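Local coordinates for iron-regulated ABC transporter siderophore-binding protein SirA (Staphylococcus aureus subsp. aureus, PDB 3MWF) that binds the siderophore staphyloferrin B with its ferric ion and delivers it to an ABC transporter for iron uptake, at the SE8 site. Residues are numbered along the deposited sequence; one frame, centred on the assembly and turned at random.

The SE8 site. Residues 49, 72, 92-93, 112-114, 169, 174, 176, 206, 230, 272-273. With SE8 (5-[(2-{[(3S)-5-{[(2S)-2-amino-2-carboxyethyl]amino}-3-carboxy-3-hydroxy-5-oxopentanoyl]amino}ethyl)amino]-2,5-dioxopentanoic acid), chain B; FE (Fe (III) ion), chain C.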
loop_
_atom_site.group_PDB
_atom_site.type_symbol
_atom_site.label_atom_id
_atom_site.label_comp_id
_atom_site.label_asym_id
_atom_site.label_seq_id
_atom_site.Cartn_x
_atom_site.Cartn_y
_atom_site.Cartn_z
ATOM N N TRP A 49 -5.699 7.015 7.393
ATOM C CA TRP A 49 -7.013 6.504 7.115
ATOM C C TRP A 49 -7.735 6.018 8.371
ATOM O O TRP A 49 -8.975 6.101 8.472
ATOM C CB TRP A 49 -6.920 5.314 6.162
ATOM C CG TRP A 49 -6.584 5.632 4.728
ATOM C CD1 TRP A 49 -5.456 5.254 4.061
ATOM C CD2 TRP A 49 -7.391 6.354 3.796
ATOM N NE1 TRP A 49 -5.490 5.728 2.755
ATOM C CE2 TRP A 49 -6.678 6.381 2.559
ATOM C CE3 TRP A 49 -8.645 6.964 3.872
ATOM C CZ2 TRP A 49 -7.179 7.007 1.405
ATOM C CZ3 TRP A 49 -9.154 7.607 2.722
ATOM C CH2 TRP A 49 -8.419 7.608 1.498
ATOM N N PRO A 72 -8.619 11.755 0.017
ATOM C CA PRO A 72 -9.408 11.941 -1.211
ATOM C C PRO A 72 -9.586 13.399 -1.653
ATOM O O PRO A 72 -9.960 13.638 -2.803
ATOM C CB PRO A 72 -10.770 11.382 -0.827
ATOM C CG PRO A 72 -10.433 10.324 0.194
ATOM C CD PRO A 72 -9.369 10.974 1.017
ATOM N N VAL A 92 -3.989 9.339 -9.048
ATOM C CA VAL A 92 -5.251 8.795 -8.593
ATOM C C VAL A 92 -6.035 9.730 -7.636
ATOM O O VAL A 92 -7.255 9.874 -7.764
ATOM C CB VAL A 92 -5.104 7.354 -8.051
ATOM C CG1 VAL A 92 -4.267 7.321 -6.786
ATOM C CG2 VAL A 92 -6.485 6.781 -7.830
ATOM N N ARG A 93 -5.349 10.376 -6.698
ATOM C CA ARG A 93 -6.054 11.261 -5.775
ATOM C C ARG A 93 -6.198 12.685 -6.298
ATOM O O ARG A 93 -7.219 13.321 -6.063
ATOM C CB ARG A 93 -5.338 11.344 -4.429
ATOM C CG ARG A 93 -5.074 9.987 -3.737
ATOM C CD ARG A 93 -6.331 9.221 -3.506
ATOM N NE ARG A 93 -6.004 8.035 -2.725
ATOM C CZ ARG A 93 -6.784 6.969 -2.629
ATOM N NH1 ARG A 93 -7.936 6.919 -3.287
ATOM N NH2 ARG A 93 -6.400 5.948 -1.866
ATOM N N THR A 112 -0.100 6.067 -8.794
ATOM C CA THR A 112 -0.999 5.670 -7.703
ATOM C C THR A 112 -0.299 5.737 -6.358
ATOM O O THR A 112 0.771 6.306 -6.233
ATOM C CB THR A 112 -1.644 4.283 -7.920
ATOM O OG1 THR A 112 -2.737 4.035 -6.965
ATOM C CG2 THR A 112 -0.566 3.229 -7.836
ATOM N N VAL A 113 -0.940 5.139 -5.358
ATOM C CA VAL A 113 -0.525 5.385 -3.985
ATOM C C VAL A 113 0.220 4.207 -3.374
ATOM O O VAL A 113 0.741 4.336 -2.273
ATOM C CB VAL A 113 -1.735 5.758 -3.073
ATOM C CG1 VAL A 113 -2.437 7.017 -3.602
ATOM C CG2 VAL A 113 -2.725 4.551 -2.936
ATOM N N PHE A 114 0.182 3.055 -4.044
ATOM C CA PHE A 114 0.641 1.813 -3.379
ATOM C C PHE A 114 1.941 1.240 -3.934
ATOM O O PHE A 114 2.460 0.232 -3.383
ATOM C CB PHE A 114 -0.468 0.732 -3.375
ATOM C CG PHE A 114 -0.987 0.391 -4.742
ATOM C CD1 PHE A 114 -0.208 -0.379 -5.638
ATOM C CD2 PHE A 114 -2.242 0.836 -5.147
ATOM C CE1 PHE A 114 -0.694 -0.669 -6.930
ATOM C CE2 PHE A 114 -2.757 0.545 -6.400
ATOM C CZ PHE A 114 -1.980 -0.229 -7.313
ATOM N N ARG A 169 -15.244 -5.461 3.131
ATOM C CA ARG A 169 -15.596 -4.038 3.362
ATOM C C ARG A 169 -17.019 -3.988 3.880
ATOM O O ARG A 169 -17.627 -5.024 4.121
ATOM C CB ARG A 169 -15.467 -3.234 2.077
ATOM C CG ARG A 169 -14.038 -3.228 1.498
ATOM C CD ARG A 169 -13.624 -1.797 1.043
ATOM N NE ARG A 169 -12.174 -1.721 1.099
ATOM C CZ ARG A 169 -11.465 -0.660 1.395
ATOM N NH1 ARG A 169 -12.035 0.530 1.704
ATOM N NH2 ARG A 169 -10.161 -0.804 1.394
ATOM N N ARG A 174 -13.300 -7.128 -1.671
ATOM C CA ARG A 174 -12.273 -6.901 -2.693
ATOM C C ARG A 174 -11.217 -7.997 -2.731
ATOM O O ARG A 174 -10.966 -8.653 -1.732
ATOM C CB ARG A 174 -11.563 -5.569 -2.430
ATOM C CG ARG A 174 -12.488 -4.347 -2.692
ATOM C CD ARG A 174 -11.737 -3.102 -2.274
ATOM N NE ARG A 174 -12.592 -1.914 -2.447
ATOM C CZ ARG A 174 -12.098 -0.678 -2.477
ATOM N NH1 ARG A 174 -10.792 -0.484 -2.270
ATOM N NH2 ARG A 174 -12.924 0.369 -2.649
ATOM N N TYR A 176 -7.198 -7.904 -3.465
ATOM C CA TYR A 176 -6.043 -7.063 -3.783
ATOM C C TYR A 176 -5.071 -7.963 -4.532
ATOM O O TYR A 176 -4.136 -8.487 -3.953
ATOM C CB TYR A 176 -5.424 -6.426 -2.513
ATOM C CG TYR A 176 -6.234 -5.255 -2.060
ATOM C CD1 TYR A 176 -7.501 -5.441 -1.504
ATOM C CD2 TYR A 176 -5.746 -3.945 -2.215
ATOM C CE1 TYR A 176 -8.302 -4.343 -1.131
ATOM C CE2 TYR A 176 -6.522 -2.848 -1.842
ATOM C CZ TYR A 176 -7.799 -3.051 -1.299
ATOM O OH TYR A 176 -8.604 -2.000 -0.923
ATOM N N ILE A 206 -7.103 -4.012 -8.151
ATOM C CA ILE A 206 -7.961 -4.240 -6.992
ATOM C C ILE A 206 -9.315 -4.568 -7.568
ATOM O O ILE A 206 -9.889 -3.749 -8.301
ATOM C CB ILE A 206 -8.024 -2.972 -6.103
ATOM C CG1 ILE A 206 -6.618 -2.672 -5.557
ATOM C CG2 ILE A 206 -9.077 -3.168 -4.956
ATOM C CD1 ILE A 206 -6.406 -1.253 -4.998
ATOM N N PRO A 230 -12.133 2.173 5.788
ATOM C CA PRO A 230 -11.868 3.310 6.681
ATOM C C PRO A 230 -13.004 4.298 6.758
ATOM O O PRO A 230 -13.274 4.855 7.840
ATOM C CB PRO A 230 -10.669 3.992 6.020
ATOM C CG PRO A 230 -9.869 2.788 5.518
ATOM C CD PRO A 230 -10.958 1.867 4.938
ATOM N N ASN A 272 -2.378 -2.771 3.988
ATOM C CA ASN A 272 -2.877 -1.919 2.926
ATOM C C ASN A 272 -2.798 -0.412 3.161
ATOM O O ASN A 272 -2.467 0.357 2.232
ATOM C CB ASN A 272 -4.351 -2.247 2.607
ATOM C CG ASN A 272 -4.798 -1.581 1.325
ATOM O OD1 ASN A 272 -4.134 -1.713 0.287
ATOM N ND2 ASN A 272 -5.913 -0.864 1.387
ATOM N N LEU A 273 -3.137 0.024 4.371
ATOM C CA LEU A 273 -3.383 1.485 4.516
ATOM C C LEU A 273 -2.141 2.346 4.507
ATOM O O LEU A 273 -2.181 3.444 3.932
ATOM C CB LEU A 273 -4.218 1.782 5.762
ATOM C CG LEU A 273 -5.599 1.133 5.810
ATOM C CD1 LEU A 273 -6.322 1.469 7.139
ATOM C CD2 LEU A 273 -6.530 1.413 4.600
HETATM C C1 SE8 B . -10.995 5.812 -0.576
HETATM C C2 SE8 B . -11.477 4.670 0.275
HETATM C C3 SE8 B . -10.712 4.614 1.588
HETATM N N4 SE8 B . -9.301 4.287 1.408
HETATM C C5 SE8 B . -8.854 3.050 1.489
HETATM C C6 SE8 B . -7.408 2.825 1.121
HETATM C C7 SE8 B . -7.250 2.672 -0.392
HETATM C C8 SE8 B . -5.744 2.622 -0.711
HETATM C C9 SE8 B . -5.416 2.250 -2.155
HETATM N N10 SE8 B . -6.236 2.680 -3.113
HETATM C C11 SE8 B . -5.922 2.365 -4.487
HETATM C C12 SE8 B . -5.705 3.632 -5.298
HETATM N N13 SE8 B . -5.836 3.398 -6.730
HETATM C C14 SE8 B . -7.028 3.371 -7.398
HETATM C C15 SE8 B . -8.243 3.988 -6.771
HETATM C C16 SE8 B . -8.706 2.912 -5.821
HETATM C C17 SE8 B . -9.377 3.387 -4.570
HETATM C C18 SE8 B . -10.702 2.821 -4.375
HETATM O O19 SE8 B . -11.334 6.981 -0.256
HETATM O O20 SE8 B . -10.323 5.546 -1.593
HETATM N N21 SE8 B . -11.320 3.411 -0.478
HETATM O O22 SE8 B . -9.532 2.101 1.830
HETATM C C23 SE8 B . -7.985 1.434 -0.873
HETATM O O24 SE8 B . -7.485 0.300 -0.667
HETATM O O25 SE8 B . -9.076 1.558 -1.486
HETATM O O26 SE8 B . -7.887 3.789 -1.037
HETATM O O27 SE8 B . -4.410 1.590 -2.394
HETATM O O28 SE8 B . -7.162 2.837 -8.483
HETATM O O29 SE8 B . -8.809 4.072 -3.714
HETATM O O30 SE8 B . -11.133 2.740 -3.230
HETATM O O31 SE8 B . -11.355 2.389 -5.359
HETATM FE FE FE C . -9.645 3.559 -1.913
HETATM O O HOH W 1 -2.309 1.351 -0.352
HETATM O O HOH W 2 -3.668 -1.194 -2.391
#
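Ferric staphyloferrin B (SE8) lies in the cleft between the two lobes of this periplasmic-binding-protein fold. The siderophore wraps its iron in a distorted six-coordinate shell of five oxygens and the amine N21, and no protein atom bonds the metal, so recognition falls on the ligand's oxygens, several already iron-bound, chiefly through arginines. Arg93, on helix 91-94, starts with CG anti to its carbonyl carbon and bends at chi2 (-58°) to bring its guanidinium to the iron-bound oxygens of SE8. Arg93 CG passes Val113 CG1 at 4.0 Å, and Arg93 CZ stands 3.7 Å from the SE8 hydroxyl oxygen O26. At the tip Arg93 NH2 donates to SE8 O26 over 2.7 Å, nearly straight and in the guanidinium plane, whereas NH1 reaches keto oxygen O29 from a more tilted angle and bonds carboxylate O20 weakly. All three acceptors are iron ligands, so the positive charge may offset the negative charge of the chelating groups. Arg174 approaches with its chain extended from CG to NE; Arg174 NH1 meets SE8 O25 of the citryl carboxylate edge-on at 2.8 Å, and NH2 takes O30 of the terminal keto acid. NH1 also donates to the Tyr176 hydroxyl and may help hold that phenol against O24. SE8 O24, sharing the carboxylate with O25, accepts from Tyr176 OH, 2.6 Å away, and Asn272 ND2. Arg169, bent at chi2 (-136°), points NH1 and NH2 together at SE8 amide oxygen O22, each 3.0 Å away and in plane; its guanidinium lies face to face with that of Arg174, offset toward the rim, two like charges that the ligand carboxylates plausibly compensate. On the Arg93 side, Trp49 CH2 lies over that guanidinium's face and the indole faces amide N4. Val92 CG2 packs on the 2-oxoglutaryl arm at C15, Ile206 CD1 on linker carbon C11. Two waters join Asn272 to amide oxygen O27: one from its backbone O, the other 2.8 Å from Asn272 OD1.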